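Local atomic coordinates of orotidine 5'-phosphate decarboxylase (Sulfolobus solfataricus, PDB entry 4DBE), a protein that probably catalyses the decarboxylation of orotidine 5'-monophosphate to uridine 5'-monophosphate, the last step of de novo UMP biosynthesis. Residues I29-P34 with E54-D59. Numbering follows the deposited sequence.
With BMP (6-hydroxyuridine-5'-phosphate), chain C.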
ATOM      1  N   ILE A  29      16.883   8.517  -3.704  1.00 20.64           N
ATOM      2  CA  ILE A  29      15.937   8.030  -4.700  1.00 16.85           C
ATOM      3  C   ILE A  29      14.841   7.291  -3.966  1.00 16.94           C
ATOM      4  O   ILE A  29      15.115   6.442  -3.104  1.00 24.25           O
ATOM      5  CB  ILE A  29      16.634   7.062  -5.669  1.00 18.35           C
ATOM      6  CG1 ILE A  29      17.752   7.803  -6.402  1.00 21.62           C
ATOM      7  CG2 ILE A  29      15.619   6.461  -6.642  1.00 18.23           C
ATOM      8  CD1 ILE A  29      18.622   6.907  -7.282  1.00 21.22           C
ATOM      9  N   LYS A  30      13.597   7.642  -4.262  1.00 17.43           N
ATOM     10  CA  LYS A  30      12.467   6.900  -3.726  1.00 17.81           C
ATOM     11  C   LYS A  30      11.987   5.940  -4.819  1.00 15.62           C
ATOM     12  O   LYS A  30      11.531   6.360  -5.886  1.00 17.78           O
ATOM     13  CB  LYS A  30      11.352   7.853  -3.294  1.00 18.84           C
ATOM     14  CG  LYS A  30      10.226   7.177  -2.535  1.00 18.00           C
ATOM     15  CD  LYS A  30       9.201   8.194  -2.025  1.00 16.15           C
ATOM     16  CE  LYS A  30       8.263   8.704  -3.114  1.00 17.86           C
ATOM     17  NZ  LYS A  30       7.416   7.608  -3.703  1.00 16.13           N
ATOM     18  N   VAL A  31      12.116   4.646  -4.553  1.00 15.20           N
ATOM     19  CA  VAL A  31      11.739   3.634  -5.527  1.00 15.86           C
ATOM     20  C   VAL A  31      10.260   3.297  -5.345  1.00 16.53           C
ATOM     21  O   VAL A  31       9.848   2.887  -4.272  1.00 19.10           O
ATOM     22  CB  VAL A  31      12.597   2.379  -5.341  1.00 17.33           C
ATOM     23  CG1 VAL A  31      12.160   1.288  -6.301  1.00 18.35           C
ATOM     24  CG2 VAL A  31      14.060   2.725  -5.535  1.00 23.33           C
ATOM     25  N   GLY A  32       9.470   3.486  -6.395  1.00 17.67           N
ATOM     26  CA  GLY A  32       8.033   3.322  -6.306  1.00 21.56           C
ATOM     27  C   GLY A  32       7.559   1.989  -6.851  1.00 19.12           C
ATOM     28  O   GLY A  32       8.285   1.309  -7.578  1.00 18.47           O
ATOM     29  N   LEU A  33       6.336   1.606  -6.485  1.00 19.45           N
ATOM     30  CA  LEU A  33       5.791   0.320  -6.915  1.00 22.48           C
ATOM     31  C   LEU A  33       5.677   0.177  -8.447  1.00 18.77           C
ATOM     32  O   LEU A  33       5.999  -0.869  -8.989  1.00 18.36           O
ATOM     33  CB  LEU A  33       4.445   0.044  -6.223  1.00 17.05           C
ATOM     34  CG  LEU A  33       3.854  -1.348  -6.460  1.00 23.80           C
ATOM     35  CD1 LEU A  33       4.912  -2.462  -6.193  1.00 22.69           C
ATOM     36  CD2 LEU A  33       2.615  -1.553  -5.607  1.00 21.81           C
ATOM     37  N   PRO A  34       5.217   1.227  -9.152  1.00 19.07           N
ATOM     38  CA  PRO A  34       5.156   1.087 -10.612  1.00 21.13           C
ATOM     39  C   PRO A  34       6.513   0.718 -11.233  1.00 19.41           C
ATOM     40  O   PRO A  34       6.563  -0.080 -12.174  1.00 19.05           O
ATOM     41  CB  PRO A  34       4.729   2.478 -11.083  1.00 21.68           C
ATOM     42  CG  PRO A  34       4.017   3.074  -9.904  1.00 25.90           C
ATOM     43  CD  PRO A  34       4.733   2.545  -8.694  1.00 17.92           C
ATOM     44  N   GLU A  54      22.874   9.040  -1.180  1.00 25.00           N
ATOM     45  CA  GLU A  54      22.819   9.007   0.285  1.00 29.66           C
ATOM     46  C   GLU A  54      21.788   8.032   0.836  1.00 28.42           C
ATOM     47  O   GLU A  54      22.058   7.300   1.787  1.00 29.51           O
ATOM     48  CB  GLU A  54      22.525  10.400   0.837  1.00 28.25           C
ATOM     49  CG  GLU A  54      23.584  11.436   0.516  1.00 45.87           C
ATOM     50  CD  GLU A  54      24.688  11.462   1.551  1.00 57.54           C
ATOM     51  OE1 GLU A  54      24.390  11.795   2.722  1.00 59.22           O
ATOM     52  OE2 GLU A  54      25.846  11.147   1.192  1.00 59.73           O
ATOM     53  N   GLU A  55      20.598   8.028   0.251  1.00 27.70           N
ATOM     54  CA  GLU A  55      19.536   7.162   0.749  1.00 24.43           C
ATOM     55  C   GLU A  55      18.669   6.568  -0.361  1.00 25.85           C
ATOM     56  O   GLU A  55      18.160   7.285  -1.223  1.00 23.23           O
ATOM     57  CB  GLU A  55      18.658   7.905   1.757  1.00 24.12           C
ATOM     58  CG  GLU A  55      17.812   6.975   2.629  1.00 27.58           C
ATOM     59  CD  GLU A  55      17.150   7.697   3.791  1.00 28.36           C
ATOM     60  OE1 GLU A  55      17.595   8.817   4.139  1.00 35.36           O
ATOM     61  OE2 GLU A  55      16.179   7.149   4.360  1.00 30.29           O
ATOM     62  N   ILE A  56      18.525   5.250  -0.341  1.00 23.16           N
ATOM     63  CA  ILE A  56      17.561   4.576  -1.197  1.00 21.17           C
ATOM     64  C   ILE A  56      16.329   4.213  -0.367  1.00 22.15           C
ATOM     65  O   ILE A  56      16.421   3.448   0.601  1.00 22.69           O
ATOM     66  CB  ILE A  56      18.142   3.296  -1.789  1.00 23.07           C
ATOM     67  CG1 ILE A  56      19.329   3.628  -2.713  1.00 21.52           C
ATOM     68  CG2 ILE A  56      17.036   2.520  -2.500  1.00 21.41           C
ATOM     69  CD1 ILE A  56      20.181   2.439  -3.082  1.00 28.45           C
ATOM     70  N   ILE A  57      15.182   4.761  -0.747  1.00 19.93           N
ATOM     71  CA  ILE A  57      13.946   4.558  -0.011  1.00 21.10           C
ATOM     72  C   ILE A  57      12.974   3.787  -0.867  1.00 20.23           C
ATOM     73  O   ILE A  57      12.600   4.240  -1.953  1.00 22.19           O
ATOM     74  CB  ILE A  57      13.284   5.908   0.357  1.00 21.19           C
ATOM     75  CG1 ILE A  57      14.268   6.787   1.128  1.00 23.31           C
ATOM     76  CG2 ILE A  57      11.990   5.687   1.150  1.00 20.25           C
ATOM     77  CD1 ILE A  57      13.695   8.174   1.486  1.00 22.61           C
ATOM     78  N   VAL A  58      12.561   2.617  -0.399  1.00 17.21           N
ATOM     79  CA  VAL A  58      11.553   1.878  -1.131  1.00 20.15           C
ATOM     80  C   VAL A  58      10.168   2.243  -0.614  1.00 23.64           C
ATOM     81  O   VAL A  58       9.890   2.133   0.579  1.00 19.55           O
ATOM     82  CB  VAL A  58      11.788   0.360  -1.089  1.00 21.58           C
ATOM     83  CG1 VAL A  58      10.531  -0.372  -1.521  1.00 20.80           C
ATOM     84  CG2 VAL A  58      12.976   0.009  -1.972  1.00 17.90           C
ATOM     85  N   ASP A  59       9.311   2.697  -1.525  1.00 19.49           N
ATOM     86  CA  ASP A  59       8.001   3.206  -1.145  1.00 17.88           C
ATOM     87  C   ASP A  59       6.881   2.412  -1.788  1.00 20.70           C
ATOM     88  O   ASP A  59       6.452   2.716  -2.917  1.00 18.96           O
ATOM     89  CB  ASP A  59       7.856   4.705  -1.482  1.00 16.18           C
ATOM     90  CG  ASP A  59       6.470   5.251  -1.137  1.00 17.51           C
ATOM     91  OD1 ASP A  59       5.714   4.552  -0.434  1.00 16.96           O
ATOM     92  OD2 ASP A  59       6.132   6.379  -1.553  1.00 17.52           O
TER
HETATM   93  P   BMP C 301       5.073  13.641  -8.499  1.00 18.37           P
HETATM   94  OP1 BMP C 301       3.847  14.351  -8.113  1.00 20.31           O
HETATM   95  OP2 BMP C 301       5.235  13.154 -10.030  1.00 20.37           O
HETATM   96  OP3 BMP C 301       6.300  14.630  -8.244  1.00 18.71           O
HETATM   97  O5' BMP C 301       5.330  12.396  -7.527  1.00 19.21           O
HETATM   98  C5' BMP C 301       5.134  12.485  -6.125  1.00 18.54           C
HETATM   99  C4' BMP C 301       5.661  11.246  -5.427  1.00 20.56           C
HETATM  100  O4' BMP C 301       5.399  11.362  -4.004  1.00 20.25           O
HETATM  101  C3' BMP C 301       5.021   9.930  -5.874  1.00 15.32           C
HETATM  102  O3' BMP C 301       5.960   8.867  -5.742  1.00 14.28           O
HETATM  103  C2' BMP C 301       3.907   9.748  -4.847  1.00 20.32           C
HETATM  104  O2' BMP C 301       3.498   8.415  -4.665  1.00 17.03           O
HETATM  105  C1' BMP C 301       4.561  10.309  -3.581  1.00 19.72           C
HETATM  106  N1  BMP C 301       3.606  10.850  -2.597  1.00 18.70           N
HETATM  107  C2  BMP C 301       2.705  11.801  -2.926  1.00 18.67           C
HETATM  108  O2  BMP C 301       2.634  12.228  -4.061  1.00 18.02           O
HETATM  109  N3  BMP C 301       1.840  12.281  -2.008  1.00 18.81           N
HETATM  110  C4  BMP C 301       1.868  11.849  -0.726  1.00 23.86           C
HETATM  111  O4  BMP C 301       1.081  12.306   0.097  1.00 20.75           O
HETATM  112  C5  BMP C 301       2.813  10.875  -0.349  1.00 19.37           C
HETATM  113  C6  BMP C 301       3.678  10.399  -1.304  1.00 21.20           C
HETATM  114  O1  BMP C 301       4.600   9.483  -0.984  1.00 19.77           O
HETATM  115  O   HOH W   1       4.757   3.363  -4.885  1.00 18.20           O
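Lys-30 and Asp-59 face the inside of the barrel from neighbouring parallel strands, and their side chains meet beside the bound 6-hydroxyuridine-5'-phosphate. With CG anti to the backbone N (chi1 -171°), the lysine chain first runs out over Asp-59, its CG lying 3.6 Å from the aspartate CB; bends at chi3 and chi4 then bring the ammonium group within bonding range of both carboxylate and sugar. NZ forms a salt bridge of 2.8 Å to Asp-59 OD2, approaching from the anti side and 16° out of the carboxylate plane, and a hydrogen bond of equal length to the ribose O3' of the ligand. OD2 is also paired with Lys-61, the predicted proton donor, so one carboxylate oxygen links two lysines. Cutting Lys-30 back to an alanine is likely to cost the ribose O3' a donor and leave Asp-59 with one fewer cationic partner to fix its rotation.

The strands are joined by backbone bonds, among them the nearly straight Ile-57 N to Ile-29 O and Asp-59 N to Val-31 O. Turned to the outer face, Val-31 sets its CB 4.1 Å from Val-58 CG2, and helix 41-49 covers Val-31 and Ile-56. Beyond Val-31, a water accepts from Leu-33 N and donates to Asp-59 O, bridging the start of helix 33-39 to the sheet. Strands 28-32 and 55-62 are successive staves of a TIM barrel, joined by a crossover through helices 33-39 and 41-49, with the predicted substrate-binding Lys-30 and predicted active-site Asp-59 on the inner face.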